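Local coordinates for putative hemin transport system, substrate-binding protein (Burkholderia cenocepacia J2315, PDB 5GIZ), which binds heme in the periplasm and probably hands it to an inner-membrane transporter for import into the cell, at residues T27-R31 / A114-R118; A14-T18 / G250-R254; V104-T109 / L124-D129; D68-A72 / V111-L115; M175-A179 / A258-H263. Numbering follows the deposited sequence.

Interaction 1 (T27-R31 / A114-R118); sequences TPRYR and ALDVR
This is a mixed contact, a salt bridge beside a small apolar cluster of Tyr30, Leu115 and Val117, between the turn leading into strand 30-35 and the bend between helices 101-114 and 118-141. A backbone hydrogen bond from Thr27 N to Tyr30 O (2.9 Å) closes the turn, and Thr27 OG1 accepts from Arg29 N (3.1 Å), an ST turn. Asp116 has positive phi (phi/psi 57°/44°) in a Schellman motif; Val117 occupies the N-cap position of helix 118-141. Tyr30 and Leu115 CA atoms are 6.9 Å apart. The p rotamer of Tyr30 lays its ring face under Leu115 CD1 (CH-pi, 3.9 Å from the centroid), while Val117 CG1 meets the ring edge at Tyr30 CE2 (3.9 Å). Long Arg29 reaches the exposed edge, where its NE and NH2 both lie 2.8 Å from Asp116 OD2, a salt bridge whose two hydrogen bonds are weak. A water links Arg29 O (2.9 Å) to Leu115 O (3.0 Å, weak). Behind, Val8 of strand 6-11 touches Tyr30 and Leu115, and Leu69 of strand 69-72 touches Leu115.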
# COMPACT_ATOMS: atom_id res chain seq x y z
N THR A 27 -8.06 7.30 -22.36
CA THR A 27 -9.48 7.46 -22.61
C THR A 27 -9.63 8.69 -23.49
O THR A 27 -8.63 9.25 -23.96
CB THR A 27 -10.26 7.65 -21.29
OG1 THR A 27 -10.01 8.97 -20.76
CG2 THR A 27 -9.87 6.58 -20.28
N PRO A 28 -10.87 9.13 -23.74
CA PRO A 28 -10.94 10.39 -24.46
C PRO A 28 -10.38 11.58 -23.65
O PRO A 28 -9.82 12.49 -24.24
CB PRO A 28 -12.45 10.55 -24.75
CG PRO A 28 -12.96 9.14 -24.78
CD PRO A 28 -12.17 8.42 -23.73
N ARG A 29 -10.49 11.55 -22.32
CA ARG A 29 -10.16 12.73 -21.51
C ARG A 29 -8.70 12.79 -21.06
O ARG A 29 -8.24 13.85 -20.64
CB ARG A 29 -11.05 12.84 -20.24
CG ARG A 29 -12.56 12.61 -20.41
CD ARG A 29 -13.41 13.84 -20.71
NE ARG A 29 -12.94 15.07 -20.06
CZ ARG A 29 -12.26 16.05 -20.65
NH1 ARG A 29 -11.95 16.01 -21.95
NH2 ARG A 29 -11.87 17.10 -19.93
N TYR A 30 -7.97 11.68 -21.12
CA TYR A 30 -6.61 11.69 -20.57
C TYR A 30 -5.83 10.45 -20.98
O TYR A 30 -6.41 9.43 -21.34
CB TYR A 30 -6.61 11.76 -19.03
CG TYR A 30 -7.32 10.58 -18.41
CD1 TYR A 30 -6.66 9.39 -18.16
CD2 TYR A 30 -8.68 10.65 -18.13
CE1 TYR A 30 -7.33 8.31 -17.63
CE2 TYR A 30 -9.35 9.60 -17.59
CZ TYR A 30 -8.69 8.43 -17.33
OH TYR A 30 -9.40 7.36 -16.80
N ARG A 31 -4.51 10.55 -20.89
CA ARG A 31 -3.60 9.43 -21.10
C ARG A 31 -2.54 9.48 -20.02
O ARG A 31 -1.96 10.54 -19.76
CB ARG A 31 -2.95 9.55 -22.50
CG ARG A 31 -3.95 9.50 -23.64
CD ARG A 31 -3.43 10.01 -24.97
NE ARG A 31 -3.40 11.47 -25.06
CZ ARG A 31 -2.29 12.19 -25.16
NH1 ARG A 31 -1.10 11.59 -25.16
NH2 ARG A 31 -2.38 13.53 -25.25
N ALA A 114 -10.38 14.82 -10.72
CA ALA A 114 -9.22 15.44 -11.34
C ALA A 114 -9.15 15.11 -12.82
O ALA A 114 -8.70 15.94 -13.63
CB ALA A 114 -7.94 15.01 -10.65
N LEU A 115 -9.58 13.90 -13.17
CA LEU A 115 -9.53 13.37 -14.55
C LEU A 115 -10.81 13.65 -15.37
O LEU A 115 -10.89 13.26 -16.53
CB LEU A 115 -9.23 11.86 -14.54
CG LEU A 115 -7.85 11.47 -13.99
CD1 LEU A 115 -7.72 9.95 -14.02
CD2 LEU A 115 -6.71 12.11 -14.75
N ASP A 116 -11.76 14.33 -14.74
CA ASP A 116 -13.05 14.71 -15.34
C ASP A 116 -13.78 13.48 -15.84
O ASP A 116 -14.33 13.45 -16.95
CB ASP A 116 -12.82 15.75 -16.43
CG ASP A 116 -14.09 16.35 -16.95
OD1 ASP A 116 -15.11 16.49 -16.22
OD2 ASP A 116 -14.05 16.73 -18.14
N VAL A 117 -13.77 12.45 -15.00
CA VAL A 117 -14.57 11.26 -15.27
C VAL A 117 -15.44 10.91 -14.07
O VAL A 117 -15.34 9.82 -13.51
CB VAL A 117 -13.71 10.07 -15.73
CG1 VAL A 117 -13.14 10.33 -17.13
CG2 VAL A 117 -12.57 9.75 -14.75
N ARG A 118 -16.31 11.84 -13.68
CA ARG A 118 -17.23 11.64 -12.55
C ARG A 118 -18.03 10.33 -12.62
O ARG A 118 -18.09 9.62 -11.65
CB ARG A 118 -18.16 12.86 -12.41
CG ARG A 118 -19.56 12.59 -11.84
CD ARG A 118 -20.44 13.84 -11.96
NE ARG A 118 -21.18 13.87 -13.23
CZ ARG A 118 -22.32 13.21 -13.44
NH1 ARG A 118 -22.86 12.47 -12.48
NH2 ARG A 118 -22.94 13.30 -14.62
O HOH W 1 -8.81 14.81 -17.99

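Interaction 2 (A14-T18 / G250-R254); sequences ALAET and GFGPR
Glu17 and Arg254 form a two-pronged salt bridge: Arg254 NE donates to Glu17 OE1 and Arg254 NH2 to Glu17 OE2, both at 2.9 Å, with Glu17 OE1 near the guanidinium plane, at its edge. Glu17 (m, t) extends toward its partner, whereas the CA-to-CB bond of Arg254 points sideways and only the far end of the side chain swings in; Tyr41 adds a cation-pi contact to this arginine. A water bridges Glu17 OE1 (2.7 Å) and Arg254 N (2.8 Å), so the same carboxylate oxygen also serves the N-cap residue of helix 255-269.

Beside the ion pair, the loop 250-254 lies against helix 13-23. Phe251 takes positive phi (phi/psi 56°/59°) as the chain leaves helix 245-249; its CA-to-CB bond points away from helix 13-23, and its ring packs on Ala171, where heme binding has been seen. The backbones come closest at Ala14 and Gly252, CA atoms 4.5 Å apart, then at Thr18 and Pro253 (6.0 Å); a side chain on Gly252 would crowd Ala14 CB and clash with the Pro253 ring. Small Ala14 CB fits 3.1 Å from Gly250 O. Pro253 CD packs on Glu17 CB (3.7 Å) and Thr18 OG1 (3.5 Å), the hydroxyl being spent on Ala14 O (2.8 Å). A buried carboxylate is thus neutralised by Arg254, while glycine, alanine and proline let the backbones come close.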
# COMPACT_ATOMS: atom_id res chain seq x y z
N ALA A 14 -1.00 3.24 -5.51
CA ALA A 14 -2.43 3.15 -5.40
C ALA A 14 -3.16 4.16 -6.23
O ALA A 14 -4.29 3.92 -6.61
CB ALA A 14 -2.86 3.28 -3.93
N LEU A 15 -2.58 5.36 -6.42
CA LEU A 15 -3.15 6.34 -7.30
C LEU A 15 -3.15 5.88 -8.73
O LEU A 15 -4.11 6.09 -9.49
CB LEU A 15 -2.46 7.73 -7.15
CG LEU A 15 -2.73 8.48 -5.88
CD1 LEU A 15 -2.09 9.86 -6.04
CD2 LEU A 15 -4.20 8.65 -5.58
N ALA A 16 -2.05 5.22 -9.15
CA ALA A 16 -2.02 4.70 -10.48
C ALA A 16 -3.06 3.59 -10.66
O ALA A 16 -3.74 3.53 -11.67
CB ALA A 16 -0.63 4.18 -10.84
N GLU A 17 -3.17 2.71 -9.66
CA GLU A 17 -4.21 1.70 -9.70
C GLU A 17 -5.58 2.33 -9.84
O GLU A 17 -6.42 1.81 -10.60
CB GLU A 17 -4.18 0.83 -8.46
CG GLU A 17 -2.97 -0.11 -8.38
CD GLU A 17 -3.14 -1.20 -7.35
OE1 GLU A 17 -4.25 -1.75 -7.22
OE2 GLU A 17 -2.18 -1.53 -6.64
N THR A 18 -5.82 3.39 -9.08
CA THR A 18 -7.11 4.05 -9.15
C THR A 18 -7.38 4.60 -10.54
O THR A 18 -8.42 4.34 -11.14
CB THR A 18 -7.14 5.15 -8.10
OG1 THR A 18 -6.96 4.62 -6.77
CG2 THR A 18 -8.47 5.93 -8.12
N GLY A 250 -0.88 -0.81 -0.10
CA GLY A 250 -1.10 0.35 -0.95
C GLY A 250 -2.31 1.20 -0.64
O GLY A 250 -2.30 2.40 -1.00
N PHE A 251 -3.35 0.61 -0.04
CA PHE A 251 -4.60 1.36 0.20
C PHE A 251 -5.15 1.94 -1.10
O PHE A 251 -5.28 3.16 -1.27
CB PHE A 251 -4.40 2.41 1.33
CG PHE A 251 -4.64 1.82 2.64
CD1 PHE A 251 -3.63 1.16 3.30
CD2 PHE A 251 -5.93 1.75 3.15
CE1 PHE A 251 -3.85 0.52 4.49
CE2 PHE A 251 -6.18 1.06 4.33
CZ PHE A 251 -5.15 0.44 4.99
N GLY A 252 -5.43 1.05 -2.05
CA GLY A 252 -6.05 1.39 -3.29
C GLY A 252 -7.30 0.59 -3.62
O GLY A 252 -7.94 0.00 -2.72
N PRO A 253 -7.70 0.56 -4.90
CA PRO A 253 -8.98 -0.04 -5.24
C PRO A 253 -9.07 -1.53 -4.97
O PRO A 253 -10.13 -2.11 -5.08
CB PRO A 253 -9.19 0.33 -6.71
CG PRO A 253 -7.83 0.62 -7.20
CD PRO A 253 -7.04 1.17 -6.07
N ARG A 254 -7.94 -2.18 -4.72
CA ARG A 254 -7.96 -3.61 -4.35
C ARG A 254 -8.04 -3.87 -2.88
O ARG A 254 -7.91 -5.00 -2.43
CB ARG A 254 -6.71 -4.34 -4.92
CG ARG A 254 -6.64 -4.40 -6.43
CD ARG A 254 -5.43 -5.20 -6.95
NE ARG A 254 -4.18 -4.55 -6.64
CZ ARG A 254 -2.96 -5.15 -6.64
NH1 ARG A 254 -2.86 -6.47 -6.82
NH2 ARG A 254 -1.87 -4.45 -6.40
O HOH W 2 -5.24 -1.29 -4.75

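Interaction 3 (V104-T109 / L124-D129); sequences VRAKIT and LLQRFD
Ile108, Leu125 and Phe128 make the apolar centre of this antiparallel helix pair. Ile108 CD1 stands over the face of the Phe128 ring, a CH-pi contact 4.2 Å from the centroid, and on its other branch Ile108 CG2 touches Leu124 CD2 at 3.9 Å and Leu125 CB at 4.2 Å. A branched aliphatic side chain suits this position because it can fill two directions. The axes of the two short segments approach to 10.2 Å with 159° between their directions, and Ile108 and Leu125 are nearest in register (CA atoms 6.6 Å apart). Phe128, in the t rotamer, reaches Val104 CG1 through its CE2 atom (3.6 Å). Farther out, Thr109 CG2 meets Leu125 CD2 at 4.0 Å, and the aliphatic part of Arg105 passes Phe128, CG to CE1 3.8 Å. The polar edge is a bidentate salt bridge: Arg105 NE to Asp129 OD1 2.9 Å and Arg105 NH2 to Asp129 OD2 2.8 Å. Arg105 NH1 turns back to Glu102. Helix 118-141, the long helix that joins the two lobes in this family, is thereby fastened to helix 101-114; Leu124 also touches helix 13-23, and Phe128 rests on Leu255 and Pro256 of the C-terminal helix.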
# COMPACT_ATOMS: atom_id res chain seq x y z
N VAL A 104 -9.42 5.55 0.87
CA VAL A 104 -9.35 4.95 -0.45
C VAL A 104 -10.52 5.49 -1.26
O VAL A 104 -10.37 5.81 -2.44
CB VAL A 104 -9.47 3.42 -0.42
CG1 VAL A 104 -9.46 2.83 -1.82
CG2 VAL A 104 -8.41 2.84 0.48
N ARG A 105 -11.70 5.55 -0.62
CA ARG A 105 -12.88 6.08 -1.31
C ARG A 105 -12.63 7.52 -1.79
O ARG A 105 -13.06 7.91 -2.91
CB ARG A 105 -14.09 6.03 -0.40
CG ARG A 105 -14.41 4.60 -0.03
CD ARG A 105 -15.51 4.53 0.95
NE ARG A 105 -16.77 4.62 0.26
CZ ARG A 105 -17.72 5.53 0.46
NH1 ARG A 105 -17.53 6.61 1.27
NH2 ARG A 105 -18.88 5.38 -0.22
N ALA A 106 -11.88 8.31 -1.01
CA ALA A 106 -11.53 9.67 -1.41
C ALA A 106 -10.55 9.70 -2.58
O ALA A 106 -10.58 10.58 -3.40
CB ALA A 106 -10.97 10.45 -0.22
N LYS A 107 -9.67 8.71 -2.67
CA LYS A 107 -8.79 8.58 -3.82
C LYS A 107 -9.65 8.29 -5.07
O LYS A 107 -9.44 8.82 -6.13
CB LYS A 107 -7.75 7.47 -3.63
CG LYS A 107 -6.69 7.75 -2.58
CD LYS A 107 -5.73 6.59 -2.39
CE LYS A 107 -4.99 6.64 -1.04
NZ LYS A 107 -3.95 5.56 -0.94
N ILE A 108 -10.63 7.39 -4.92
CA ILE A 108 -11.49 7.07 -6.08
C ILE A 108 -12.21 8.32 -6.59
O ILE A 108 -12.13 8.66 -7.76
CB ILE A 108 -12.49 5.94 -5.75
CG1 ILE A 108 -11.72 4.63 -5.51
CG2 ILE A 108 -13.53 5.74 -6.86
CD1 ILE A 108 -12.54 3.51 -4.90
N THR A 109 -12.89 9.02 -5.70
CA THR A 109 -13.69 10.15 -6.13
C THR A 109 -12.79 11.32 -6.53
O THR A 109 -13.11 12.06 -7.48
CB THR A 109 -14.69 10.59 -5.02
OG1 THR A 109 -14.03 10.99 -3.81
CG2 THR A 109 -15.64 9.45 -4.75
N LEU A 124 -17.01 2.95 -10.19
CA LEU A 124 -15.92 2.29 -9.44
C LEU A 124 -16.21 2.30 -7.94
O LEU A 124 -16.01 1.31 -7.25
CB LEU A 124 -14.59 2.96 -9.71
CG LEU A 124 -13.36 2.41 -8.97
CD1 LEU A 124 -13.20 0.89 -9.17
CD2 LEU A 124 -12.09 3.15 -9.35
N LEU A 125 -16.73 3.41 -7.42
CA LEU A 125 -17.03 3.50 -6.00
C LEU A 125 -18.11 2.49 -5.59
O LEU A 125 -18.06 1.87 -4.56
CB LEU A 125 -17.41 4.95 -5.61
CG LEU A 125 -17.60 5.17 -4.11
CD1 LEU A 125 -16.26 5.01 -3.40
CD2 LEU A 125 -18.20 6.53 -3.81
N GLN A 126 -19.13 2.35 -6.42
CA GLN A 126 -20.19 1.43 -6.14
C GLN A 126 -19.66 -0.02 -6.10
O GLN A 126 -20.01 -0.77 -5.21
CB GLN A 126 -21.26 1.64 -7.17
CG GLN A 126 -22.43 0.72 -7.07
CD GLN A 126 -23.36 0.92 -8.27
OE1 GLN A 126 -23.02 0.56 -9.40
NE2 GLN A 126 -24.45 1.54 -8.06
N ARG A 127 -18.78 -0.38 -7.03
CA ARG A 127 -18.17 -1.74 -7.05
C ARG A 127 -17.30 -1.96 -5.82
O ARG A 127 -17.38 -2.97 -5.12
CB ARG A 127 -17.26 -1.94 -8.29
CG ARG A 127 -17.96 -1.82 -9.63
CD ARG A 127 -17.25 -2.51 -10.79
NE ARG A 127 -15.89 -2.06 -11.08
CZ ARG A 127 -15.55 -0.96 -11.76
NH1 ARG A 127 -16.47 -0.11 -12.25
NH2 ARG A 127 -14.26 -0.70 -11.96
N PHE A 128 -16.43 -0.98 -5.56
CA PHE A 128 -15.57 -1.00 -4.42
C PHE A 128 -16.37 -1.20 -3.12
O PHE A 128 -16.03 -2.06 -2.29
CB PHE A 128 -14.75 0.29 -4.37
CG PHE A 128 -13.86 0.37 -3.20
CD1 PHE A 128 -14.32 0.89 -2.01
CD2 PHE A 128 -12.53 -0.04 -3.27
CE1 PHE A 128 -13.51 1.03 -0.91
CE2 PHE A 128 -11.72 0.09 -2.18
CZ PHE A 128 -12.18 0.63 -0.99
N ASP A 129 -17.44 -0.43 -2.96
CA ASP A 129 -18.25 -0.50 -1.74
C ASP A 129 -18.94 -1.84 -1.56
O ASP A 129 -18.98 -2.36 -0.46
CB ASP A 129 -19.31 0.60 -1.72
CG ASP A 129 -18.74 1.98 -1.42
OD1 ASP A 129 -17.55 2.11 -1.03
OD2 ASP A 129 -19.49 3.00 -1.53

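Interaction 4 (D68-A72 / V111-L115); sequences DLVLA and VAQAL
Val111 opens the contact on the last turns of helix 101-114, its CA 7.5 Å from that of Leu71, the closest register between helix and strand. Its CA-to-CB bond points sideways, yet Val111 CG1 reaches Leu71 CD1 at 3.9 Å, and the valine also touches Leu15, Thr18 and Leu22 of helix 13-23. Ala114, three residues on, aims directly at the strand. Being small, it lets the helix come near: Ala114 CB lies 3.7 Å from Leu71 CD2, and Ala114 O is 3.7 Å from Leu69 CD2. A helix packed on a parallel sheet in this way is the helix-on-sheet layering of the alpha/beta lobe of a periplasmic binding protein. Strand 69-72 runs inside the four-stranded sheet of the N-terminal lobe, between strands 6-11 and 91-94; Leu69 (t, p) and Leu71 (m, t) turn the same way, to the helix, whereas Val70 between them faces away. Leu115, whose N still bonds to Val111 O (3.0 Å), closes the contact: its m, t side chain bends in so that Leu115 CD2 sits 4.1 Å from Leu69 CD2 and 4.2 Å from Leu71 CD1, with Val8 of strand 6-11 alongside.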
# COMPACT_ATOMS: atom_id res chain seq x y z
N ASP A 68 0.38 17.56 -18.40
CA ASP A 68 -0.60 18.59 -18.12
C ASP A 68 -1.07 18.55 -16.67
O ASP A 68 -1.55 19.56 -16.12
CB ASP A 68 -1.83 18.40 -19.00
CG ASP A 68 -1.51 18.53 -20.45
OD1 ASP A 68 -0.79 19.52 -20.85
OD2 ASP A 68 -1.85 17.63 -21.26
N LEU A 69 -0.95 17.36 -16.05
CA LEU A 69 -1.44 17.16 -14.69
C LEU A 69 -0.63 16.08 -14.01
O LEU A 69 -0.30 15.11 -14.64
CB LEU A 69 -2.90 16.75 -14.78
CG LEU A 69 -3.62 16.31 -13.50
CD1 LEU A 69 -3.71 17.44 -12.50
CD2 LEU A 69 -5.02 15.78 -13.84
N VAL A 70 -0.35 16.25 -12.72
CA VAL A 70 0.28 15.27 -11.88
C VAL A 70 -0.69 14.98 -10.72
O VAL A 70 -1.11 15.90 -10.02
CB VAL A 70 1.64 15.77 -11.31
CG1 VAL A 70 2.18 14.80 -10.28
CG2 VAL A 70 2.64 16.07 -12.42
N LEU A 71 -1.02 13.73 -10.52
CA LEU A 71 -1.72 13.25 -9.36
C LEU A 71 -0.70 12.68 -8.43
O LEU A 71 0.00 11.74 -8.78
CB LEU A 71 -2.73 12.17 -9.75
CG LEU A 71 -3.68 12.55 -10.90
CD1 LEU A 71 -4.51 11.30 -11.28
CD2 LEU A 71 -4.50 13.74 -10.55
N ALA A 72 -0.60 13.27 -7.24
CA ALA A 72 0.48 12.95 -6.33
C ALA A 72 0.01 12.46 -4.99
O ALA A 72 -0.87 13.08 -4.35
CB ALA A 72 1.37 14.17 -6.13
N VAL A 111 -9.51 11.24 -7.69
CA VAL A 111 -8.83 11.01 -8.94
C VAL A 111 -9.89 11.15 -10.07
O VAL A 111 -9.64 11.78 -11.07
CB VAL A 111 -8.15 9.61 -8.95
CG1 VAL A 111 -7.74 9.23 -10.38
CG2 VAL A 111 -6.96 9.62 -8.00
N ALA A 112 -11.10 10.60 -9.88
CA ALA A 112 -12.11 10.70 -10.95
C ALA A 112 -12.48 12.18 -11.24
O ALA A 112 -12.67 12.58 -12.41
CB ALA A 112 -13.36 9.90 -10.58
N GLN A 113 -12.54 13.00 -10.18
CA GLN A 113 -12.77 14.43 -10.34
C GLN A 113 -11.64 15.09 -11.13
O GLN A 113 -11.90 15.83 -12.08
CB GLN A 113 -12.87 15.14 -8.99
CG GLN A 113 -12.92 16.69 -9.10
CD GLN A 113 -14.13 17.25 -9.84
OE1 GLN A 113 -14.04 18.31 -10.48
NE2 GLN A 113 -15.26 16.56 -9.76
N ALA A 114 -10.38 14.82 -10.72
CA ALA A 114 -9.22 15.44 -11.34
C ALA A 114 -9.15 15.11 -12.82
O ALA A 114 -8.70 15.94 -13.63
CB ALA A 114 -7.94 15.01 -10.65
N LEU A 115 -9.58 13.90 -13.17
CA LEU A 115 -9.53 13.37 -14.55
C LEU A 115 -10.81 13.65 -15.37
O LEU A 115 -10.89 13.26 -16.53
CB LEU A 115 -9.23 11.86 -14.54
CG LEU A 115 -7.85 11.47 -13.99
CD1 LEU A 115 -7.72 9.95 -14.02
CD2 LEU A 115 -6.71 12.11 -14.75

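Interaction 5 (M175-A179 / A258-H263); sequences MIRYA and AVTTLH. With SO4 (sulfate ion), chain C.
Ala179, Val259 and Met175 bury the most surface where the end of helix 171-178 meets the first half of helix 255-269. Ala179 is the first residue to leave helical geometry (phi/psi -83°/8°), and its CA lies 4.7 Å from that of His263, an approach that its single methyl group permits. Ala179 CB rests on Leu262 CD2 at 3.8 Å. Ala179 O points at the edge of the imidazole, 3.3 Å from His263 CD2, and has no hydrogen-bond partner in the model; the imidazole NE2 is hydrogen-bonded to Arg142 O.

Val259 (t) uses both methyls: Val259 CG1 is 3.6 Å from Tyr178 O, and Val259 CG2 is 3.7 Å from Tyr178 CB and 3.6 Å from Met175 CE. Met175, coiled as m, m, m, has the flexibility to carry its CE methyl into the gap, where it also touches Ala258 CB (3.8 Å). Leu262 (t, p) adds CD2 contacts to Met175 CB (4.1 Å) and Met175 O (3.5 Å). The Tyr178 ring leads away; its OH donates to SO4 O1 (2.6 Å), a sulfate probably from the crystallisation liquor and held also by Arg136, and is also hydrogen-bonded to Val101 N.

No hydrogen bond crosses between the segments: this is helix packing in the C-terminal lobe, seating the C-terminal helix against the helix whose beginning carries the heme-binding residues Ala171 and Ala172.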
# COMPACT_ATOMS: atom_id res chain seq x y z
N MET A 175 -4.12 -2.74 8.15
CA MET A 175 -4.44 -3.98 7.45
C MET A 175 -4.61 -5.19 8.38
O MET A 175 -5.56 -5.98 8.25
CB MET A 175 -3.42 -4.31 6.38
CG MET A 175 -3.41 -3.34 5.23
SD MET A 175 -4.93 -3.28 4.28
CE MET A 175 -4.94 -4.92 3.52
N ILE A 176 -3.75 -5.24 9.37
CA ILE A 176 -3.79 -6.30 10.38
C ILE A 176 -5.14 -6.22 11.11
O ILE A 176 -5.83 -7.23 11.26
CB ILE A 176 -2.65 -6.12 11.35
CG1 ILE A 176 -1.33 -6.59 10.69
CG2 ILE A 176 -2.88 -6.89 12.64
CD1 ILE A 176 -0.12 -6.14 11.44
N ARG A 177 -5.56 -5.01 11.50
CA ARG A 177 -6.86 -4.87 12.13
C ARG A 177 -8.04 -5.12 11.21
O ARG A 177 -9.02 -5.79 11.62
CB ARG A 177 -7.01 -3.49 12.73
CG ARG A 177 -6.14 -3.35 13.98
CD ARG A 177 -6.30 -1.96 14.62
NE ARG A 177 -5.65 -0.93 13.84
CZ ARG A 177 -6.24 0.10 13.24
NH1 ARG A 177 -7.55 0.32 13.37
NH2 ARG A 177 -5.49 0.95 12.54
N TYR A 178 -7.97 -4.72 9.94
CA TYR A 178 -9.06 -5.05 9.03
C TYR A 178 -9.24 -6.57 8.81
O TYR A 178 -10.34 -7.04 8.54
CB TYR A 178 -8.86 -4.38 7.67
CG TYR A 178 -9.17 -2.89 7.64
CD1 TYR A 178 -10.34 -2.39 8.23
CD2 TYR A 178 -8.35 -2.00 6.94
CE1 TYR A 178 -10.68 -1.06 8.13
CE2 TYR A 178 -8.68 -0.68 6.85
CZ TYR A 178 -9.85 -0.20 7.43
OH TYR A 178 -10.19 1.17 7.36
N ALA A 179 -8.13 -7.30 8.90
CA ALA A 179 -8.18 -8.73 8.73
C ALA A 179 -8.57 -9.47 9.99
O ALA A 179 -8.48 -10.71 9.98
CB ALA A 179 -6.86 -9.24 8.19
N ALA A 258 -7.38 -7.31 -0.93
CA ALA A 258 -6.22 -7.37 -0.06
C ALA A 258 -6.56 -7.79 1.37
O ALA A 258 -5.87 -8.62 1.97
CB ALA A 258 -5.50 -6.04 -0.05
N VAL A 259 -7.60 -7.19 1.93
CA VAL A 259 -8.06 -7.57 3.26
C VAL A 259 -8.58 -9.04 3.26
O VAL A 259 -8.22 -9.80 4.14
CB VAL A 259 -9.12 -6.59 3.75
CG1 VAL A 259 -9.81 -7.10 5.01
CG2 VAL A 259 -8.51 -5.24 4.05
N THR A 260 -9.34 -9.46 2.26
CA THR A 260 -9.80 -10.83 2.20
C THR A 260 -8.60 -11.78 2.12
O THR A 260 -8.59 -12.84 2.76
CB THR A 260 -10.69 -11.01 0.96
OG1 THR A 260 -11.80 -10.11 1.09
CG2 THR A 260 -11.23 -12.41 0.86
N THR A 261 -7.58 -11.42 1.36
CA THR A 261 -6.43 -12.25 1.17
C THR A 261 -5.59 -12.34 2.40
O THR A 261 -5.17 -13.46 2.80
CB THR A 261 -5.57 -11.72 0.01
OG1 THR A 261 -6.37 -11.69 -1.20
CG2 THR A 261 -4.33 -12.59 -0.27
N LEU A 262 -5.35 -11.20 3.05
CA LEU A 262 -4.65 -11.26 4.33
C LEU A 262 -5.39 -12.14 5.38
O LEU A 262 -4.80 -12.95 6.06
CB LEU A 262 -4.47 -9.86 4.87
CG LEU A 262 -3.70 -9.81 6.20
CD1 LEU A 262 -2.35 -10.49 6.08
CD2 LEU A 262 -3.55 -8.36 6.64
N HIS A 263 -6.70 -11.97 5.47
CA HIS A 263 -7.49 -12.75 6.41
C HIS A 263 -7.42 -14.27 6.05
O HIS A 263 -7.24 -15.09 6.94
CB HIS A 263 -8.96 -12.29 6.36
CG HIS A 263 -9.89 -13.11 7.18
ND1 HIS A 263 -10.66 -14.09 6.60
CD2 HIS A 263 -10.21 -13.08 8.49
CE1 HIS A 263 -11.40 -14.66 7.54
NE2 HIS A 263 -11.20 -14.03 8.68
S SO4 C . -12.25 2.03 9.91
O1 SO4 C . -12.28 2.13 8.49
O2 SO4 C . -12.99 3.15 10.58
O3 SO4 C . -12.75 0.73 10.38
O4 SO4 C . -10.95 2.14 10.49

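Overall arrangement
From the N terminus, helix 13-23 opens interaction 2, whose partner comes only at 250-254, so this contact spans most of the chain and encloses interactions 1, 3 and 4. Residues 27-31 then open interaction 1 and strand 69-72 opens interaction 4; both close on the end of helix 101-114 and its following bend, sharing Ala114 and Leu115. Interaction 3 starts earlier on that helix and closes at 124-129, crossing both, and ties the sheet-covering helix to the long connecting helix. Interaction 5 opens at 175-179 and closes at 258-263, crossing interaction 2; the two meet where Phe251 packs on Met175 and Tyr178, linking the lobes.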